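Local structure of sulfur oxygenase/reductase (Halothiobacillus neapolitanus, 6QPA) at residues E172-E176 with T251-V255; H93-K97 with P228-N232. The protein probably catalyses the oxygen-dependent disproportionation of elemental sulfur at a mononuclear iron site, working within a hollow assembly of 24 identical subunits. One frame throughout, in Å; residues are numbered along the deposited sequence.

Contact 1: residues E172-E176 with T251-V255; sequences EKAFE and TQYLV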
# COMPACT_ATOMS: atom_id res chain seq x y z
N GLU A 172 23.56 33.99 -59.21
CA GLU A 172 23.18 34.79 -58.05
C GLU A 172 22.06 35.77 -58.41
O GLU A 172 21.04 35.86 -57.71
CB GLU A 172 24.40 35.53 -57.50
CG GLU A 172 25.33 34.68 -56.63
CD GLU A 172 26.40 33.94 -57.46
OE1 GLU A 172 26.31 33.98 -58.71
OE2 GLU A 172 27.32 33.33 -56.87
N LYS A 173 22.22 36.49 -59.51
CA LYS A 173 21.25 37.51 -59.86
C LYS A 173 19.90 36.90 -60.19
O LYS A 173 18.85 37.44 -59.80
CB LYS A 173 21.76 38.33 -61.05
CG LYS A 173 20.81 39.43 -61.50
CD LYS A 173 21.30 40.17 -62.74
CE LYS A 173 20.30 41.26 -63.13
NZ LYS A 173 20.73 42.03 -64.32
N ALA A 174 19.89 35.79 -60.93
CA ALA A 174 18.64 35.10 -61.24
C ALA A 174 17.97 34.59 -59.97
O ALA A 174 16.74 34.67 -59.85
CB ALA A 174 18.90 33.95 -62.23
N PHE A 175 18.75 34.05 -59.03
CA PHE A 175 18.18 33.61 -57.76
C PHE A 175 17.53 34.78 -57.03
O PHE A 175 16.41 34.66 -56.51
CB PHE A 175 19.25 32.98 -56.86
CG PHE A 175 18.80 32.78 -55.44
CD1 PHE A 175 18.14 31.60 -55.08
CD2 PHE A 175 18.98 33.77 -54.49
CE1 PHE A 175 17.68 31.42 -53.76
CE2 PHE A 175 18.52 33.60 -53.18
CZ PHE A 175 17.88 32.43 -52.81
N GLU A 176 18.23 35.91 -56.96
CA GLU A 176 17.70 37.07 -56.25
C GLU A 176 16.37 37.50 -56.84
O GLU A 176 15.40 37.75 -56.10
CB GLU A 176 18.72 38.21 -56.29
CG GLU A 176 19.96 37.90 -55.46
CD GLU A 176 21.05 38.97 -55.54
OE1 GLU A 176 20.80 40.04 -56.14
OE2 GLU A 176 22.15 38.75 -54.96
N THR A 251 27.80 30.64 -53.20
CA THR A 251 27.24 31.73 -52.43
C THR A 251 26.06 31.27 -51.60
O THR A 251 25.12 30.65 -52.11
CB THR A 251 26.78 32.84 -53.37
OG1 THR A 251 27.89 33.24 -54.20
CG2 THR A 251 26.26 34.01 -52.58
N GLN A 252 26.09 31.61 -50.32
CA GLN A 252 24.98 31.30 -49.43
C GLN A 252 24.01 32.47 -49.39
O GLN A 252 24.41 33.62 -49.19
CB GLN A 252 25.45 31.00 -48.01
CG GLN A 252 24.29 30.79 -47.05
CD GLN A 252 24.77 30.57 -45.64
OE1 GLN A 252 25.45 31.42 -45.09
NE2 GLN A 252 24.43 29.43 -45.06
N TYR A 253 22.72 32.16 -49.55
CA TYR A 253 21.65 33.11 -49.27
C TYR A 253 20.79 32.56 -48.15
O TYR A 253 20.42 31.38 -48.18
CB TYR A 253 20.78 33.34 -50.51
CG TYR A 253 21.42 34.18 -51.61
CD1 TYR A 253 22.29 33.63 -52.52
CD2 TYR A 253 21.10 35.53 -51.74
CE1 TYR A 253 22.87 34.40 -53.54
CE2 TYR A 253 21.66 36.32 -52.76
CZ TYR A 253 22.55 35.75 -53.65
OH TYR A 253 23.08 36.52 -54.66
N LEU A 254 20.47 33.42 -47.19
CA LEU A 254 19.49 33.11 -46.15
C LEU A 254 18.21 33.86 -46.44
O LEU A 254 18.22 35.09 -46.53
CB LEU A 254 20.00 33.48 -44.77
CG LEU A 254 21.25 32.70 -44.39
CD1 LEU A 254 21.64 33.03 -42.94
CD2 LEU A 254 20.94 31.23 -44.56
N VAL A 255 17.11 33.12 -46.58
CA VAL A 255 15.81 33.72 -46.84
C VAL A 255 15.06 33.78 -45.51
O VAL A 255 14.61 32.76 -44.99
CB VAL A 255 15.05 32.94 -47.91
CG1 VAL A 255 13.63 33.50 -48.06
CG2 VAL A 255 15.82 33.01 -49.25
O HOH W 1 27.81 30.89 -56.33
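Y253 lies at the centre of this contact. With chi1 m (-73°) its side chain reaches from the strand to the first turn of helix 172-189, and its hydroxyl donates a very short hydrogen bond, 2.4 Å from Y253 OH to E176 OE2. E176 leaves the helix sideways, but its m, t conformation carries the carboxylate to the phenol. One turn earlier, E172 bends differently (m, p), so that OE2 accepts a bond of 2.7 Å from T251 OG1; a water links the same carboxylate oxygen to T251 N. The helix packs on one face of the curled antiparallel sheet, consistent with the ferredoxin-like barrel of the dimeric alpha-beta barrel clan; the axis of segment 172-176 runs 10.9 Å from that of segment 251-255, at 10° to it. On this face T251, Y253 and V255 point toward the helix, while L254 points away, and its side chain touches I10 and M12 of strand 7-15. F175, in the t rotamer, lays its ring against one face of the tyrosine: its CE2 lies over the Y253 ring, 3.3 Å from Y253 CG, with the planes at an oblique 43°. The tip of the same ring, F175 CZ, meets V255 CG2 at 4.2 Å.

Contact 2: residues H93-K97 with P228-N232; sequences HDNFK and PPEYN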
# COMPACT_ATOMS: atom_id res chain seq x y z
N HIS A 93 36.55 44.90 -31.24
CA HIS A 93 37.89 45.26 -30.81
C HIS A 93 37.85 46.06 -29.51
O HIS A 93 38.57 45.75 -28.56
CB HIS A 93 38.61 46.05 -31.91
CG HIS A 93 39.88 46.67 -31.44
ND1 HIS A 93 41.09 46.00 -31.47
CD2 HIS A 93 40.13 47.88 -30.89
CE1 HIS A 93 42.03 46.79 -30.97
NE2 HIS A 93 41.47 47.93 -30.61
N ASP A 94 37.01 47.10 -29.47
CA ASP A 94 36.98 47.99 -28.32
C ASP A 94 36.47 47.30 -27.06
O ASP A 94 36.79 47.75 -25.96
CB ASP A 94 36.12 49.22 -28.63
CG ASP A 94 36.74 50.14 -29.70
OD1 ASP A 94 37.90 49.95 -30.09
OD2 ASP A 94 36.04 51.08 -30.14
N ASN A 95 35.69 46.24 -27.19
CA ASN A 95 35.12 45.57 -26.03
C ASN A 95 35.61 44.13 -25.95
O ASN A 95 34.93 43.26 -25.41
CB ASN A 95 33.60 45.64 -26.08
CG ASN A 95 33.08 47.07 -26.16
OD1 ASN A 95 32.62 47.50 -27.22
ND2 ASN A 95 33.17 47.81 -25.07
N PHE A 96 36.80 43.88 -26.49
CA PHE A 96 37.23 42.50 -26.68
C PHE A 96 37.34 41.76 -25.35
O PHE A 96 36.91 40.60 -25.23
CB PHE A 96 38.56 42.45 -27.44
CG PHE A 96 39.00 41.05 -27.77
CD1 PHE A 96 38.34 40.31 -28.74
CD2 PHE A 96 40.03 40.46 -27.07
CE1 PHE A 96 38.72 39.02 -29.03
CE2 PHE A 96 40.43 39.16 -27.35
CZ PHE A 96 39.77 38.44 -28.34
N LYS A 97 37.94 42.39 -24.34
CA LYS A 97 38.10 41.73 -23.04
C LYS A 97 36.76 41.36 -22.44
O LYS A 97 36.61 40.26 -21.88
CB LYS A 97 38.88 42.61 -22.06
CG LYS A 97 40.37 42.77 -22.35
CD LYS A 97 40.89 44.10 -21.80
CE LYS A 97 40.03 44.57 -20.62
NZ LYS A 97 39.88 46.06 -20.55
N PRO A 228 41.98 37.37 -20.85
CA PRO A 228 41.70 37.14 -22.28
C PRO A 228 42.98 37.10 -23.08
O PRO A 228 44.01 37.66 -22.67
CB PRO A 228 40.85 38.36 -22.66
CG PRO A 228 41.33 39.45 -21.71
CD PRO A 228 41.62 38.73 -20.41
N PRO A 229 42.97 36.46 -24.25
CA PRO A 229 44.10 36.58 -25.17
C PRO A 229 44.18 37.99 -25.74
O PRO A 229 43.27 38.80 -25.59
CB PRO A 229 43.79 35.55 -26.26
CG PRO A 229 42.30 35.47 -26.27
CD PRO A 229 41.88 35.64 -24.81
N GLU A 230 45.31 38.28 -26.39
CA GLU A 230 45.43 39.50 -27.19
C GLU A 230 44.52 39.45 -28.41
O GLU A 230 44.30 38.40 -29.01
CB GLU A 230 46.88 39.71 -27.62
CG GLU A 230 47.84 40.01 -26.49
CD GLU A 230 47.40 41.22 -25.67
OE1 GLU A 230 47.02 41.03 -24.50
OE2 GLU A 230 47.39 42.34 -26.22
N TYR A 231 43.98 40.61 -28.78
CA TYR A 231 43.20 40.74 -30.00
C TYR A 231 44.10 40.44 -31.20
O TYR A 231 44.99 41.24 -31.53
CB TYR A 231 42.59 42.14 -30.06
CG TYR A 231 41.78 42.45 -31.29
CD1 TYR A 231 42.38 42.95 -32.44
CD2 TYR A 231 40.39 42.24 -31.31
CE1 TYR A 231 41.62 43.23 -33.60
CE2 TYR A 231 39.63 42.53 -32.44
CZ TYR A 231 40.26 43.02 -33.59
OH TYR A 231 39.53 43.31 -34.71
N ASN A 232 43.89 39.30 -31.85
CA ASN A 232 44.72 38.91 -32.98
C ASN A 232 44.08 37.73 -33.69
O ASN A 232 43.32 36.96 -33.08
CB ASN A 232 46.15 38.59 -32.54
CG ASN A 232 47.16 38.66 -33.70
OD1 ASN A 232 46.86 39.14 -34.78
ND2 ASN A 232 48.36 38.19 -33.46
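An aromatic cluster of H93, F96 and Y231 packs the loop between helix 214-220 and strand 245-246 against the C-terminal end of helix 85-94, the helix that supplies the iron ligands H88 and H92, where it meets helix 96-101. The chain turns at N95, between the helices; F96 points toward the loop, H93 leaves its helix sideways, and Y231 fits between their rings. Both ring pairs are edge-to-face: the H93 edge meets the Y231 face (centroids 4.5 Å apart, planes at 89°), and the Y231 edge in turn meets the F96 face (5.6 Å, 90°). H93 CB adds an off-centre CH-pi contact, 4.1 Å from the Y231 ring centroid. Farther along, the rim of the F96 ring approaches the loop backbone, with F96 CE2 3.4 Å from P229 O. P228 and P229 also touch F100 of helix 96-101, while K97 packs on N227 of a second subunit. Within the chain, the aliphatic part of K97 rests on the proline ring, K97 CG lying 3.5 Å from P228 CG.

In the fold
The two contacts lie in different parts of the subunit, their centres 34 Å apart and their nearest atoms about 21 Å apart, without touching. Contact 1 joins a helix to the barrel sheet, away from the iron; contact 2 lies toward the periphery, about 25 Å from the chain centre against 15 Å for contact 1, yet it borders the metal site. The side chain of Y231 comes within about 5 Å of that of H92 and about 9 Å of that of H88, which bind Fe(III) together with E116, and the F96 side chain is about 10 Å from the metal. Strand 110-125 connects the regions: it supplies E116 to the iron and V122 to the packing around E176 and Y253.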